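Local structure of VgrG protein (Vibrio cholerae, 4DTH) at residues 173-184 with 345-355. The protein binds ATP and magnesium through its actin cross-linking domain, a toxin module that probably uses ATP to join actin monomers covalently to one another. Numbering follows the deposited sequence.
Sequences QQATVGVAAKGF and ELAILFEFRTV. With MG (magnesium ion), chain D; ATP (adenosine-5'-triphosphate), chain B; SO4 (sulfate ion), chain F.
Strands 173-180 and 345-352 run antiparallel, their axes 4.5 Å apart at closest and their directions 150° apart. A175 with F352, V177 with F350 and V179 with I348 are hydrogen-bonded pairs, alternating with the non-hydrogen-bonded T176 with E351 and G178 with L349. A181 N, opening the 3-10 turn, continues the ladder to L346 O at 2.9 Å.

T176, L349 and E351 point their side chains to the nucleotide's face, where G178 also lies. Lacking a side chain, G178 lets L349 CG within 3.7 Å of its CA, while L349 CD2 packs against the adenine, 3.4 Å from ATP C5. T176 and E351 share a water through OG1 and OE1. Extended, with CG anti to the backbone N (chi1 178°), E351 brings OE2 to 2.6 Å from the magnesium ion; a bend at chi2 brings Q174 OE1 round to the same metal. R353 NH1 forms a salt bridge to E351 OE2 (2.8 Å), on its syn side but tilted out of the carboxylate plane, probably polarising this ligand; its guanidinium also holds, by two nearly straight bonds, a sulfate probably from the crystallisation liquor.

Branched and aromatic V177, V179, I348, F350 and F352, with small A175, fill the other, buried face. The F184 and F350 rings meet obliquely, planes 43° apart, and V177 CG2 rests 3.7 Å from F352 CE1. Near the surface, where long charged chains suit, K182 NZ makes a salt bridge (2.7 Å) to the syn lone pair of E345 OE2.

Helix 190-196 covers the apolar face through L194 and L195, strand 24-30 pairs with the other edge of 173-180, and its E28 completes the magnesium site.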
loop_
_atom_site.group_PDB
_atom_site.type_symbol
_atom_site.label_atom_id
_atom_site.label_comp_id
_atom_site.label_asym_id
_atom_site.label_seq_id
_atom_site.Cartn_x
_atom_site.Cartn_y
_atom_site.Cartn_z
ATOM N N GLN A 173 -10.460 3.302 3.996
ATOM C CA GLN A 173 -10.150 2.758 2.682
ATOM C C GLN A 173 -8.999 3.386 1.920
ATOM O O GLN A 173 -8.863 4.611 1.871
ATOM C CB GLN A 173 -11.409 2.776 1.803
ATOM C CG GLN A 173 -12.521 1.863 2.335
ATOM C CD GLN A 173 -13.821 1.939 1.569
ATOM O OE1 GLN A 173 -14.185 2.960 0.973
ATOM N NE2 GLN A 173 -14.589 0.866 1.636
ATOM N N GLN A 174 -8.208 2.527 1.268
ATOM C CA GLN A 174 -7.142 2.933 0.349
ATOM C C GLN A 174 -7.228 2.082 -0.901
ATOM O O GLN A 174 -7.838 1.011 -0.888
ATOM C CB GLN A 174 -5.741 2.765 0.955
ATOM C CG GLN A 174 -5.352 3.861 1.935
ATOM C CD GLN A 174 -5.639 3.421 3.334
ATOM O OE1 GLN A 174 -5.096 2.426 3.827
ATOM N NE2 GLN A 174 -6.517 4.146 4.002
ATOM N N ALA A 175 -6.603 2.560 -1.980
ATOM C CA ALA A 175 -6.483 1.822 -3.221
ATOM C C ALA A 175 -5.032 1.924 -3.659
ATOM O O ALA A 175 -4.393 2.963 -3.449
ATOM C CB ALA A 175 -7.393 2.411 -4.288
ATOM N N THR A 176 -4.508 0.839 -4.246
ATOM C CA THR A 176 -3.151 0.775 -4.775
ATOM C C THR A 176 -3.240 0.448 -6.252
ATOM O O THR A 176 -3.881 -0.537 -6.620
ATOM C CB THR A 176 -2.270 -0.175 -3.950
ATOM O OG1 THR A 176 -2.168 0.346 -2.619
ATOM C CG2 THR A 176 -0.867 -0.344 -4.535
ATOM N N VAL A 177 -2.613 1.280 -7.092
ATOM C CA VAL A 177 -2.610 1.124 -8.545
ATOM C C VAL A 177 -1.200 0.757 -8.993
ATOM O O VAL A 177 -0.236 1.402 -8.580
ATOM C CB VAL A 177 -3.139 2.413 -9.250
ATOM C CG1 VAL A 177 -2.887 2.395 -10.764
ATOM C CG2 VAL A 177 -4.619 2.645 -8.947
ATOM N N GLY A 178 -1.101 -0.258 -9.849
ATOM C CA GLY A 178 0.164 -0.673 -10.437
ATOM C C GLY A 178 0.166 -0.394 -11.921
ATOM O O GLY A 178 -0.802 -0.732 -12.602
ATOM N N VAL A 179 1.223 0.261 -12.434
ATOM C CA VAL A 179 1.373 0.579 -13.870
ATOM C C VAL A 179 2.764 0.189 -14.358
ATOM O O VAL A 179 3.682 0.107 -13.538
ATOM C CB VAL A 179 1.086 2.081 -14.192
ATOM C CG1 VAL A 179 -0.368 2.447 -13.924
ATOM C CG2 VAL A 179 2.045 3.021 -13.451
ATOM N N ALA A 180 2.946 0.022 -15.692
ATOM C CA ALA A 180 4.270 -0.232 -16.270
ATOM C C ALA A 180 5.128 1.004 -15.944
ATOM O O ALA A 180 4.654 2.137 -16.107
ATOM C CB ALA A 180 4.166 -0.394 -17.785
ATOM N N ALA A 181 6.349 0.784 -15.412
ATOM C CA ALA A 181 7.260 1.869 -15.036
ATOM C C ALA A 181 7.587 2.764 -16.238
ATOM O O ALA A 181 7.629 3.986 -16.087
ATOM C CB ALA A 181 8.536 1.312 -14.426
ATOM N N LYS A 182 7.697 2.163 -17.442
ATOM C CA LYS A 182 7.969 2.893 -18.681
ATOM C C LYS A 182 6.824 3.838 -19.096
ATOM O O LYS A 182 7.014 4.694 -19.963
ATOM C CB LYS A 182 8.357 1.929 -19.815
ATOM C CG LYS A 182 7.214 1.060 -20.322
ATOM C CD LYS A 182 7.631 0.251 -21.534
ATOM C CE LYS A 182 6.438 -0.453 -22.114
ATOM N NZ LYS A 182 6.818 -1.478 -23.117
ATOM N N GLY A 183 5.659 3.678 -18.479
ATOM C CA GLY A 183 4.499 4.506 -18.794
ATOM C C GLY A 183 4.402 5.797 -18.010
ATOM O O GLY A 183 3.713 6.724 -18.442
ATOM N N PHE A 184 5.054 5.863 -16.833
ATOM C CA PHE A 184 4.975 7.049 -15.974
ATOM C C PHE A 184 5.623 8.272 -16.625
ATOM O O PHE A 184 6.841 8.325 -16.775
ATOM C CB PHE A 184 5.553 6.784 -14.578
ATOM C CG PHE A 184 4.922 7.646 -13.511
ATOM C CD1 PHE A 184 5.167 9.015 -13.461
ATOM C CD2 PHE A 184 4.101 7.086 -12.536
ATOM C CE1 PHE A 184 4.573 9.813 -12.479
ATOM C CE2 PHE A 184 3.507 7.885 -11.559
ATOM C CZ PHE A 184 3.752 9.239 -11.529
ATOM N N GLU A 345 7.835 -6.787 -17.704
ATOM C CA GLU A 345 8.388 -5.451 -17.515
ATOM C C GLU A 345 8.061 -4.952 -16.136
ATOM O O GLU A 345 7.045 -5.344 -15.561
ATOM C CB GLU A 345 7.851 -4.493 -18.570
ATOM C CG GLU A 345 8.382 -4.832 -19.953
ATOM C CD GLU A 345 7.705 -4.044 -21.045
ATOM O OE1 GLU A 345 6.540 -4.360 -21.380
ATOM O OE2 GLU A 345 8.331 -3.082 -21.540
ATOM N N LEU A 346 8.915 -4.084 -15.601
ATOM C CA LEU A 346 8.725 -3.551 -14.256
ATOM C C LEU A 346 7.422 -2.786 -14.098
ATOM O O LEU A 346 7.081 -1.942 -14.931
ATOM C CB LEU A 346 9.919 -2.656 -13.857
ATOM C CG LEU A 346 9.803 -1.878 -12.536
ATOM C CD1 LEU A 346 9.916 -2.798 -11.317
ATOM C CD2 LEU A 346 10.867 -0.805 -12.449
ATOM N N ALA A 347 6.692 -3.105 -13.019
ATOM C CA ALA A 347 5.497 -2.385 -12.631
ATOM C C ALA A 347 5.874 -1.592 -11.388
ATOM O O ALA A 347 6.637 -2.075 -10.543
ATOM C CB ALA A 347 4.359 -3.352 -12.303
ATOM N N ILE A 348 5.367 -0.366 -11.298
ATOM C CA ILE A 348 5.569 0.504 -10.136
ATOM C C ILE A 348 4.215 0.813 -9.546
ATOM O O ILE A 348 3.252 1.046 -10.284
ATOM C CB ILE A 348 6.460 1.751 -10.410
ATOM C CG1 ILE A 348 5.919 2.594 -11.598
ATOM C CG2 ILE A 348 7.931 1.306 -10.601
ATOM C CD1 ILE A 348 6.704 3.942 -11.890
ATOM N N LEU A 349 4.120 0.743 -8.214
ATOM C CA LEU A 349 2.854 0.862 -7.498
ATOM C C LEU A 349 2.679 2.115 -6.690
ATOM O O LEU A 349 3.647 2.665 -6.184
ATOM C CB LEU A 349 2.662 -0.375 -6.613
ATOM C CG LEU A 349 2.044 -1.587 -7.326
ATOM C CD1 LEU A 349 3.020 -2.240 -8.329
ATOM C CD2 LEU A 349 1.619 -2.584 -6.339
ATOM N N PHE A 350 1.412 2.560 -6.548
ATOM C CA PHE A 350 1.107 3.796 -5.836
ATOM C C PHE A 350 -0.114 3.651 -4.982
ATOM O O PHE A 350 -1.144 3.167 -5.453
ATOM C CB PHE A 350 0.918 4.956 -6.833
ATOM C CG PHE A 350 2.119 5.162 -7.718
ATOM C CD1 PHE A 350 3.171 5.978 -7.311
ATOM C CD2 PHE A 350 2.235 4.486 -8.929
ATOM C CE1 PHE A 350 4.314 6.116 -8.099
ATOM C CE2 PHE A 350 3.377 4.629 -9.722
ATOM C CZ PHE A 350 4.413 5.434 -9.297
ATOM N N GLU A 351 -0.010 4.104 -3.728
ATOM C CA GLU A 351 -1.110 4.027 -2.781
ATOM C C GLU A 351 -1.825 5.367 -2.669
ATOM O O GLU A 351 -1.207 6.382 -2.321
ATOM C CB GLU A 351 -0.571 3.578 -1.408
ATOM C CG GLU A 351 -1.624 3.512 -0.316
ATOM C CD GLU A 351 -1.088 3.147 1.055
ATOM O OE1 GLU A 351 -0.163 2.310 1.134
ATOM O OE2 GLU A 351 -1.648 3.646 2.056
ATOM N N PHE A 352 -3.137 5.360 -2.928
ATOM C CA PHE A 352 -3.985 6.540 -2.767
ATOM C C PHE A 352 -4.411 6.536 -1.302
ATOM O O PHE A 352 -5.232 5.706 -0.898
ATOM C CB PHE A 352 -5.196 6.473 -3.713
ATOM C CG PHE A 352 -4.811 6.695 -5.156
ATOM C CD1 PHE A 352 -4.281 5.658 -5.921
ATOM C CD2 PHE A 352 -4.963 7.945 -5.748
ATOM C CE1 PHE A 352 -3.912 5.869 -7.255
ATOM C CE2 PHE A 352 -4.613 8.148 -7.089
ATOM C CZ PHE A 352 -4.074 7.115 -7.826
ATOM N N ARG A 353 -3.808 7.426 -0.499
ATOM C CA ARG A 353 -4.054 7.542 0.951
ATOM C C ARG A 353 -5.523 7.809 1.261
ATOM O O ARG A 353 -6.064 7.283 2.233
ATOM C CB ARG A 353 -3.115 8.574 1.588
ATOM C CG ARG A 353 -1.620 8.194 1.444
ATOM C CD ARG A 353 -1.233 6.961 2.267
ATOM N NE ARG A 353 -1.277 7.244 3.707
ATOM C CZ ARG A 353 -1.152 6.335 4.668
ATOM N NH1 ARG A 353 -0.981 5.053 4.362
ATOM N NH2 ARG A 353 -1.179 6.702 5.944
ATOM N N THR A 354 -6.162 8.615 0.404
ATOM C CA THR A 354 -7.603 8.873 0.394
ATOM C C THR A 354 -8.028 8.447 -1.014
ATOM O O THR A 354 -7.378 8.848 -1.992
ATOM C CB THR A 354 -7.901 10.365 0.678
ATOM O OG1 THR A 354 -7.620 10.628 2.048
ATOM C CG2 THR A 354 -9.362 10.737 0.405
ATOM N N VAL A 355 -9.086 7.628 -1.124
ATOM C CA VAL A 355 -9.544 7.170 -2.438
ATOM C C VAL A 355 -10.160 8.370 -3.193
ATOM O O VAL A 355 -11.116 8.970 -2.692
ATOM C CB VAL A 355 -10.513 5.959 -2.370
ATOM C CG1 VAL A 355 -10.942 5.526 -3.771
ATOM C CG2 VAL A 355 -9.883 4.783 -1.620
HETATM MG MG MG D . -2.729 1.688 3.470
HETATM P PG ATP B . 2.566 -0.599 4.018
HETATM O O1G ATP B . 1.968 0.611 3.374
HETATM O O2G ATP B . 4.022 -0.732 3.670
HETATM O O3G ATP B . 2.436 -0.570 5.514
HETATM P PB ATP B . 1.825 -3.349 3.579
HETATM O O1B ATP B . 3.228 -3.809 3.559
HETATM O O2B ATP B . 1.204 -3.756 4.894
HETATM O O3B ATP B . 1.773 -1.865 3.440
HETATM P PA ATP B . 1.358 -4.271 0.944
HETATM O O1A ATP B . 2.730 -3.789 0.683
HETATM O O2A ATP B . 1.343 -5.782 0.694
HETATM O O3A ATP B . 1.007 -4.009 2.368
HETATM O "O5'" ATP B . 0.347 -3.504 -0.037
HETATM C "C5'" ATP B . -0.988 -4.033 -0.107
HETATM C "C4'" ATP B . -1.821 -3.347 -1.156
HETATM O "O4'" ATP B . -1.159 -3.425 -2.451
HETATM C "C3'" ATP B . -3.192 -3.992 -1.365
HETATM O "O3'" ATP B . -4.200 -3.038 -1.691
HETATM C "C2'" ATP B . -2.918 -4.943 -2.522
HETATM O "O2'" ATP B . -4.085 -5.401 -3.184
HETATM C "C1'" ATP B . -2.044 -4.045 -3.374
HETATM N N9 ATP B . -1.270 -4.699 -4.432
HETATM C C8 ATP B . -0.346 -5.699 -4.285
HETATM N N7 ATP B . 0.198 -6.080 -5.415
HETATM C C5 ATP B . -0.413 -5.280 -6.371
HETATM C C6 ATP B . -0.269 -5.176 -7.769
HETATM N N6 ATP B . 0.578 -5.921 -8.492
HETATM N N1 ATP B . -1.023 -4.254 -8.411
HETATM C C2 ATP B . -1.859 -3.493 -7.700
HETATM N N3 ATP B . -2.079 -3.496 -6.388
HETATM C C4 ATP B . -1.324 -4.422 -5.769
HETATM S S SO4 F . -0.508 3.528 7.824
HETATM O O1 SO4 F . -1.126 2.627 8.803
HETATM O O2 SO4 F . -1.048 4.855 7.984
HETATM O O3 SO4 F . 0.929 3.515 8.025
HETATM O O4 SO4 F . -0.792 3.044 6.471
HETATM O O HOH W 1 -11.007 6.836 0.902
HETATM O O HOH W 2 -8.293 6.768 3.666
HETATM O O HOH W 3 -0.341 -0.129 -0.617
HETATM O O HOH W 4 8.117 -0.760 -17.392
#